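Local coordinates for protein putative oxidoreductase FAD-binding subunit (Sulfolobus tokodaii, PDB 4ZOH) that probably serves as the FAD-binding, electron-transferring subunit of a molybdopterin-dependent oxidoreductase of the xanthine dehydrogenase and CO dehydrogenase type, at residues Gly184-Lys196 against Glu203-Val215. Residues are numbered along the deposited sequence; the frame is centred on the assembly and turned at random.
Sequences GDFAIVGVALLLK and EDVRIGLTAVNNV. With FAD (flavin-adenine dinucleotide), chain H.
R206 CD packs against L194 CB across the strands at 4.2 Å, and at the edge of its guanidinium lies the NE–D204 OD2 salt bridge (2.9 Å), in the guanidinium plane, with NE on the syn side but 31° out of the carboxylate plane. Y172 also bonds that oxygen, while NH1 forms a salt bridge with D127 and a hydrogen bond with A125 O; bonds at both NE and NH1 probably limit the group's rotation. The F186 ring has the flavin over one face, with FAD C4X 3.5 Å above its plane.

Between strands 189-196 and 203-210, antiparallel at 177°, paired N-H···O bonds link G190 with T210, A192 with G208 and L194 with R206. T210 CG2 comes within 3.7 Å of G190 CA. On the other face, the V191 and I207 side chains cross, V191 CG1 to I207 CG2 at 3.8 Å; V191 CG2 meets L209 CD2, and the L193 and I207 side chains lie side by side; helices 257-276 and 220-226 cover this layer. Beyond the strands, one water donates to both I188 O and A211 O.

At the far end E203 and D204 both face K196, a classic beta bulge in the hairpin that forms the centre of the C-terminal domain's antiparallel sheet; the loop leading into strand 189-196 brings F186 to the isoalloxazine.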
loop_
_atom_site.group_PDB
_atom_site.type_symbol
_atom_site.label_atom_id
_atom_site.label_comp_id
_atom_site.label_asym_id
_atom_site.label_seq_id
_atom_site.Cartn_x
_atom_site.Cartn_y
_atom_site.Cartn_z
ATOM N N GLY B 184 -13.549 -21.716 29.049
ATOM C CA GLY B 184 -12.974 -22.137 27.800
ATOM C C GLY B 184 -11.937 -23.254 27.845
ATOM O O GLY B 184 -11.738 -23.918 26.850
ATOM N N ASP B 185 -11.291 -23.494 28.992
ATOM C CA ASP B 185 -10.218 -24.504 29.081
ATOM C C ASP B 185 -10.829 -25.911 29.067
ATOM O O ASP B 185 -12.029 -26.063 29.387
ATOM C CB ASP B 185 -9.463 -24.388 30.417
ATOM C CG ASP B 185 -8.720 -23.086 30.610
ATOM O OD1 ASP B 185 -8.571 -22.270 29.666
ATOM O OD2 ASP B 185 -8.257 -22.873 31.768
ATOM N N PHE B 186 -10.012 -26.921 28.728
ATOM C CA PHE B 186 -10.271 -28.308 29.022
ATOM C C PHE B 186 -10.347 -28.536 30.563
ATOM O O PHE B 186 -9.827 -27.742 31.388
ATOM C CB PHE B 186 -9.110 -29.121 28.494
ATOM C CG PHE B 186 -9.247 -29.485 27.041
ATOM C CD1 PHE B 186 -9.875 -30.668 26.670
ATOM C CD2 PHE B 186 -8.775 -28.607 26.012
ATOM C CE1 PHE B 186 -9.989 -31.025 25.320
ATOM C CE2 PHE B 186 -8.922 -28.969 24.669
ATOM C CZ PHE B 186 -9.514 -30.173 24.332
ATOM N N ALA B 187 -10.989 -29.616 30.955
ATOM C CA ALA B 187 -11.066 -29.980 32.393
ATOM C C ALA B 187 -9.719 -30.245 33.062
ATOM O O ALA B 187 -8.923 -30.980 32.505
ATOM C CB ALA B 187 -11.953 -31.203 32.560
ATOM N N ILE B 188 -9.480 -29.609 34.216
ATOM C CA ILE B 188 -8.433 -30.023 35.152
ATOM C C ILE B 188 -8.932 -31.321 35.837
ATOM O O ILE B 188 -8.198 -32.303 35.957
ATOM C CB ILE B 188 -8.149 -28.968 36.253
ATOM C CG1 ILE B 188 -7.436 -27.712 35.683
ATOM C CG2 ILE B 188 -7.300 -29.606 37.368
ATOM C CD1 ILE B 188 -7.628 -26.471 36.508
ATOM N N VAL B 189 -10.179 -31.298 36.303
ATOM C CA VAL B 189 -10.896 -32.491 36.766
ATOM C C VAL B 189 -12.358 -32.386 36.262
ATOM O O VAL B 189 -12.953 -31.321 36.331
ATOM C CB VAL B 189 -10.872 -32.597 38.312
ATOM C CG1 VAL B 189 -11.696 -33.812 38.716
ATOM C CG2 VAL B 189 -9.425 -32.710 38.863
ATOM N N GLY B 190 -12.913 -33.463 35.746
ATOM C CA GLY B 190 -14.345 -33.471 35.452
ATOM C C GLY B 190 -15.081 -34.630 36.109
ATOM O O GLY B 190 -14.639 -35.771 36.019
ATOM N N VAL B 191 -16.221 -34.324 36.751
ATOM C CA VAL B 191 -17.064 -35.368 37.380
ATOM C C VAL B 191 -18.515 -35.262 36.875
ATOM O O VAL B 191 -19.168 -34.195 37.020
ATOM C CB VAL B 191 -17.037 -35.360 38.935
ATOM C CG1 VAL B 191 -17.811 -36.586 39.497
ATOM C CG2 VAL B 191 -15.617 -35.337 39.490
ATOM N N ALA B 192 -18.951 -36.342 36.221
ATOM C CA ALA B 192 -20.307 -36.466 35.708
ATOM C C ALA B 192 -21.155 -37.426 36.535
ATOM O O ALA B 192 -20.802 -38.607 36.664
ATOM C CB ALA B 192 -20.323 -36.929 34.251
ATOM N N LEU B 193 -22.281 -36.927 37.030
ATOM C CA LEU B 193 -23.116 -37.746 37.897
ATOM C C LEU B 193 -24.525 -37.928 37.307
ATOM O O LEU B 193 -25.138 -36.960 36.823
ATOM C CB LEU B 193 -23.229 -37.102 39.292
ATOM C CG LEU B 193 -23.842 -38.017 40.401
ATOM C CD1 LEU B 193 -23.115 -37.825 41.723
ATOM C CD2 LEU B 193 -25.312 -37.659 40.578
ATOM N N LEU B 194 -25.000 -39.169 37.385
ATOM C CA LEU B 194 -26.427 -39.495 37.227
ATOM C C LEU B 194 -26.925 -40.345 38.406
ATOM O O LEU B 194 -26.276 -41.316 38.824
ATOM C CB LEU B 194 -26.652 -40.292 35.975
ATOM C CG LEU B 194 -26.936 -39.523 34.692
ATOM C CD1 LEU B 194 -26.588 -40.449 33.560
ATOM C CD2 LEU B 194 -28.403 -39.114 34.639
ATOM N N LEU B 195 -28.093 -39.985 38.922
ATOM C CA LEU B 195 -28.740 -40.812 39.945
ATOM C C LEU B 195 -30.235 -40.649 39.856
ATOM O O LEU B 195 -30.761 -39.589 39.387
ATOM C CB LEU B 195 -28.242 -40.437 41.359
ATOM C CG LEU B 195 -28.689 -39.088 41.958
ATOM C CD1 LEU B 195 -30.111 -39.186 42.490
ATOM C CD2 LEU B 195 -27.798 -38.621 43.107
ATOM N N LYS B 196 -30.910 -41.677 40.380
ATOM C CA LYS B 196 -32.373 -41.682 40.489
ATOM C C LYS B 196 -32.795 -42.174 41.871
ATOM O O LYS B 196 -32.260 -43.172 42.419
ATOM C CB LYS B 196 -32.981 -42.541 39.387
ATOM C CG LYS B 196 -34.517 -42.553 39.295
ATOM C CD LYS B 196 -34.880 -43.764 38.426
ATOM C CE LYS B 196 -36.361 -43.876 38.106
ATOM N NZ LYS B 196 -36.885 -42.577 37.623
ATOM N N GLU B 203 -31.730 -45.368 44.236
ATOM C CA GLU B 203 -32.058 -46.507 43.366
ATOM C C GLU B 203 -30.969 -46.834 42.292
ATOM O O GLU B 203 -30.561 -47.980 42.139
ATOM C CB GLU B 203 -33.475 -46.257 42.772
ATOM C CG GLU B 203 -33.858 -47.183 41.647
ATOM C CD GLU B 203 -35.319 -47.110 41.273
ATOM O OE1 GLU B 203 -35.851 -48.182 40.968
ATOM O OE2 GLU B 203 -35.957 -46.022 41.252
ATOM N N ASP B 204 -30.486 -45.832 41.561
ATOM C CA ASP B 204 -29.324 -46.028 40.631
ATOM C C ASP B 204 -28.373 -44.842 40.818
ATOM O O ASP B 204 -28.814 -43.742 41.172
ATOM C CB ASP B 204 -29.851 -46.115 39.210
ATOM C CG ASP B 204 -28.780 -46.486 38.153
ATOM O OD1 ASP B 204 -27.695 -47.057 38.428
ATOM O OD2 ASP B 204 -29.088 -46.229 36.976
ATOM N N VAL B 205 -27.075 -45.084 40.713
ATOM C CA VAL B 205 -26.117 -43.980 40.717
ATOM C C VAL B 205 -24.978 -44.274 39.735
ATOM O O VAL B 205 -24.548 -45.407 39.621
ATOM C CB VAL B 205 -25.631 -43.606 42.121
ATOM C CG1 VAL B 205 -24.935 -44.800 42.780
ATOM C CG2 VAL B 205 -24.761 -42.341 42.090
ATOM N N ARG B 206 -24.565 -43.264 38.959
ATOM C CA ARG B 206 -23.430 -43.439 38.033
ATOM C C ARG B 206 -22.519 -42.240 38.103
ATOM O O ARG B 206 -22.975 -41.092 38.058
ATOM C CB ARG B 206 -23.933 -43.664 36.610
ATOM C CG ARG B 206 -24.818 -44.883 36.437
ATOM C CD ARG B 206 -26.100 -44.441 35.766
ATOM N NE ARG B 206 -26.907 -45.536 35.270
ATOM C CZ ARG B 206 -26.709 -46.229 34.152
ATOM N NH1 ARG B 206 -25.697 -45.973 33.323
ATOM N NH2 ARG B 206 -27.549 -47.211 33.845
ATOM N N ILE B 207 -21.236 -42.515 38.276
ATOM C CA ILE B 207 -20.243 -41.457 38.436
ATOM C C ILE B 207 -19.074 -41.615 37.455
ATOM O O ILE B 207 -18.377 -42.665 37.455
ATOM C CB ILE B 207 -19.762 -41.363 39.873
ATOM C CG1 ILE B 207 -20.973 -41.180 40.794
ATOM C CG2 ILE B 207 -18.814 -40.187 39.990
ATOM C CD1 ILE B 207 -20.670 -41.068 42.271
ATOM N N GLY B 208 -18.903 -40.627 36.555
ATOM C CA GLY B 208 -17.784 -40.721 35.583
ATOM C C GLY B 208 -16.690 -39.695 35.860
ATOM O O GLY B 208 -16.972 -38.548 36.210
ATOM N N LEU B 209 -15.442 -40.126 35.713
ATOM C CA LEU B 209 -14.327 -39.260 35.940
ATOM C C LEU B 209 -13.526 -39.099 34.654
ATOM O O LEU B 209 -13.105 -40.068 34.007
ATOM C CB LEU B 209 -13.412 -39.792 37.058
ATOM C CG LEU B 209 -13.897 -40.113 38.483
ATOM C CD1 LEU B 209 -12.676 -40.531 39.309
ATOM C CD2 LEU B 209 -14.704 -38.992 39.142
ATOM N N THR B 210 -13.293 -37.843 34.329
ATOM C CA THR B 210 -12.408 -37.493 33.251
ATOM C C THR B 210 -11.258 -36.613 33.751
ATOM O O THR B 210 -11.319 -35.991 34.842
ATOM C CB THR B 210 -13.191 -36.871 32.064
ATOM O OG1 THR B 210 -12.320 -36.805 30.916
ATOM C CG2 THR B 210 -13.740 -35.488 32.437
ATOM N N ALA B 211 -10.215 -36.596 32.929
ATOM C CA ALA B 211 -8.960 -35.830 33.099
ATOM C C ALA B 211 -8.071 -36.322 34.205
ATOM O O ALA B 211 -7.076 -35.639 34.550
ATOM C CB ALA B 211 -9.206 -34.323 33.234
ATOM N N VAL B 212 -8.429 -37.474 34.783
ATOM C CA VAL B 212 -7.680 -38.027 35.923
ATOM C C VAL B 212 -7.138 -39.447 35.689
ATOM O O VAL B 212 -6.660 -40.094 36.627
ATOM C CB VAL B 212 -8.439 -37.903 37.289
ATOM C CG1 VAL B 212 -8.623 -36.437 37.681
ATOM C CG2 VAL B 212 -9.799 -38.623 37.319
ATOM N N ASN B 213 -7.230 -39.925 34.448
ATOM C CA ASN B 213 -6.708 -41.228 34.005
ATOM C C ASN B 213 -6.453 -41.108 32.515
ATOM O O ASN B 213 -6.801 -40.092 31.934
ATOM C CB ASN B 213 -7.759 -42.334 34.208
ATOM C CG ASN B 213 -8.255 -42.424 35.635
ATOM O OD1 ASN B 213 -7.595 -43.021 36.486
ATOM N ND2 ASN B 213 -9.402 -41.819 35.912
ATOM N N ASN B 214 -5.922 -42.149 31.887
ATOM C CA ASN B 214 -5.651 -42.147 30.441
ATOM C C ASN B 214 -6.940 -42.198 29.654
ATOM O O ASN B 214 -7.012 -41.654 28.533
ATOM C CB ASN B 214 -4.730 -43.319 30.053
ATOM C CG ASN B 214 -5.381 -44.675 30.324
ATOM O OD1 ASN B 214 -5.909 -44.896 31.405
ATOM N ND2 ASN B 214 -5.373 -45.573 29.340
ATOM N N VAL B 215 -7.957 -42.867 30.222
ATOM C CA VAL B 215 -9.324 -42.861 29.659
ATOM C C VAL B 215 -10.303 -42.606 30.797
ATOM O O VAL B 215 -9.885 -42.636 31.952
ATOM C CB VAL B 215 -9.715 -44.144 28.888
ATOM C CG1 VAL B 215 -8.831 -44.335 27.664
ATOM C CG2 VAL B 215 -9.725 -45.393 29.797
HETATM P PA FAD H . -12.229 -33.209 14.194
HETATM O O1A FAD H . -11.183 -32.264 14.681
HETATM O O2A FAD H . -12.858 -33.050 12.876
HETATM O O5B FAD H . -11.665 -34.666 14.215
HETATM C C5B FAD H . -10.924 -35.143 15.380
HETATM C C4B FAD H . -10.440 -36.672 15.107
HETATM O O4B FAD H . -11.569 -37.586 14.802
HETATM C C3B FAD H . -9.602 -36.684 13.834
HETATM O O3B FAD H . -8.541 -37.592 13.995
HETATM C C2B FAD H . -10.578 -37.097 12.707
HETATM O O2B FAD H . -9.950 -37.725 11.582
HETATM C C1B FAD H . -11.434 -38.103 13.396
HETATM N N9A FAD H . -12.877 -38.131 13.189
HETATM C C8A FAD H . -13.743 -37.120 13.192
HETATM N N7A FAD H . -14.998 -37.610 13.057
HETATM C C5A FAD H . -14.899 -38.959 12.977
HETATM C C6A FAD H . -15.836 -40.007 12.853
HETATM N N6A FAD H . -17.126 -39.686 12.805
HETATM N N1A FAD H . -15.408 -41.281 12.785
HETATM C C2A FAD H . -14.094 -41.604 12.907
HETATM N N3A FAD H . -13.185 -40.630 13.019
HETATM C C4A FAD H . -13.554 -39.299 13.063
HETATM N N1 FAD H . -13.016 -30.559 24.036
HETATM C C2 FAD H . -13.477 -30.894 25.305
HETATM O O2 FAD H . -13.886 -32.019 25.509
HETATM N N3 FAD H . -13.483 -29.979 26.315
HETATM C C4 FAD H . -13.015 -28.724 26.114
HETATM O O4 FAD H . -13.087 -27.921 27.051
HETATM C C4X FAD H . -12.512 -28.376 24.842
HETATM N N5 FAD H . -12.042 -27.098 24.633
HETATM C C5X FAD H . -11.515 -26.771 23.347
HETATM C C6 FAD H . -10.985 -25.497 23.168
HETATM C C7 FAD H . -10.487 -25.123 21.911
HETATM C C7M FAD H . -9.921 -23.690 21.787
HETATM C C8 FAD H . -10.492 -26.048 20.847
HETATM C C8M FAD H . -9.927 -25.720 19.438
HETATM C C9 FAD H . -10.980 -27.353 21.042
HETATM C C9A FAD H . -11.510 -27.704 22.286
HETATM N N10 FAD H . -12.016 -28.999 22.530
HETATM C C10 FAD H . -12.516 -29.298 23.812
HETATM C "C1'" FAD H . -12.039 -30.033 21.501
HETATM C "C2'" FAD H . -13.333 -29.962 20.669
HETATM O "O2'" FAD H . -14.413 -30.463 21.484
HETATM C "C3'" FAD H . -13.223 -30.731 19.322
HETATM O "O3'" FAD H . -14.339 -30.291 18.545
HETATM C "C4'" FAD H . -13.294 -32.242 19.475
HETATM O "O4'" FAD H . -12.301 -32.643 20.419
HETATM C "C5'" FAD H . -13.061 -32.976 18.137
HETATM O "O5'" FAD H . -14.342 -32.957 17.452
HETATM P P FAD H . -14.435 -32.407 15.978
HETATM O O1P FAD H . -15.787 -32.755 15.446
HETATM O O2P FAD H . -14.037 -30.982 15.928
HETATM O O3P FAD H . -13.366 -33.366 15.321
HETATM O O HOH W 1 -6.075 -33.039 34.729
#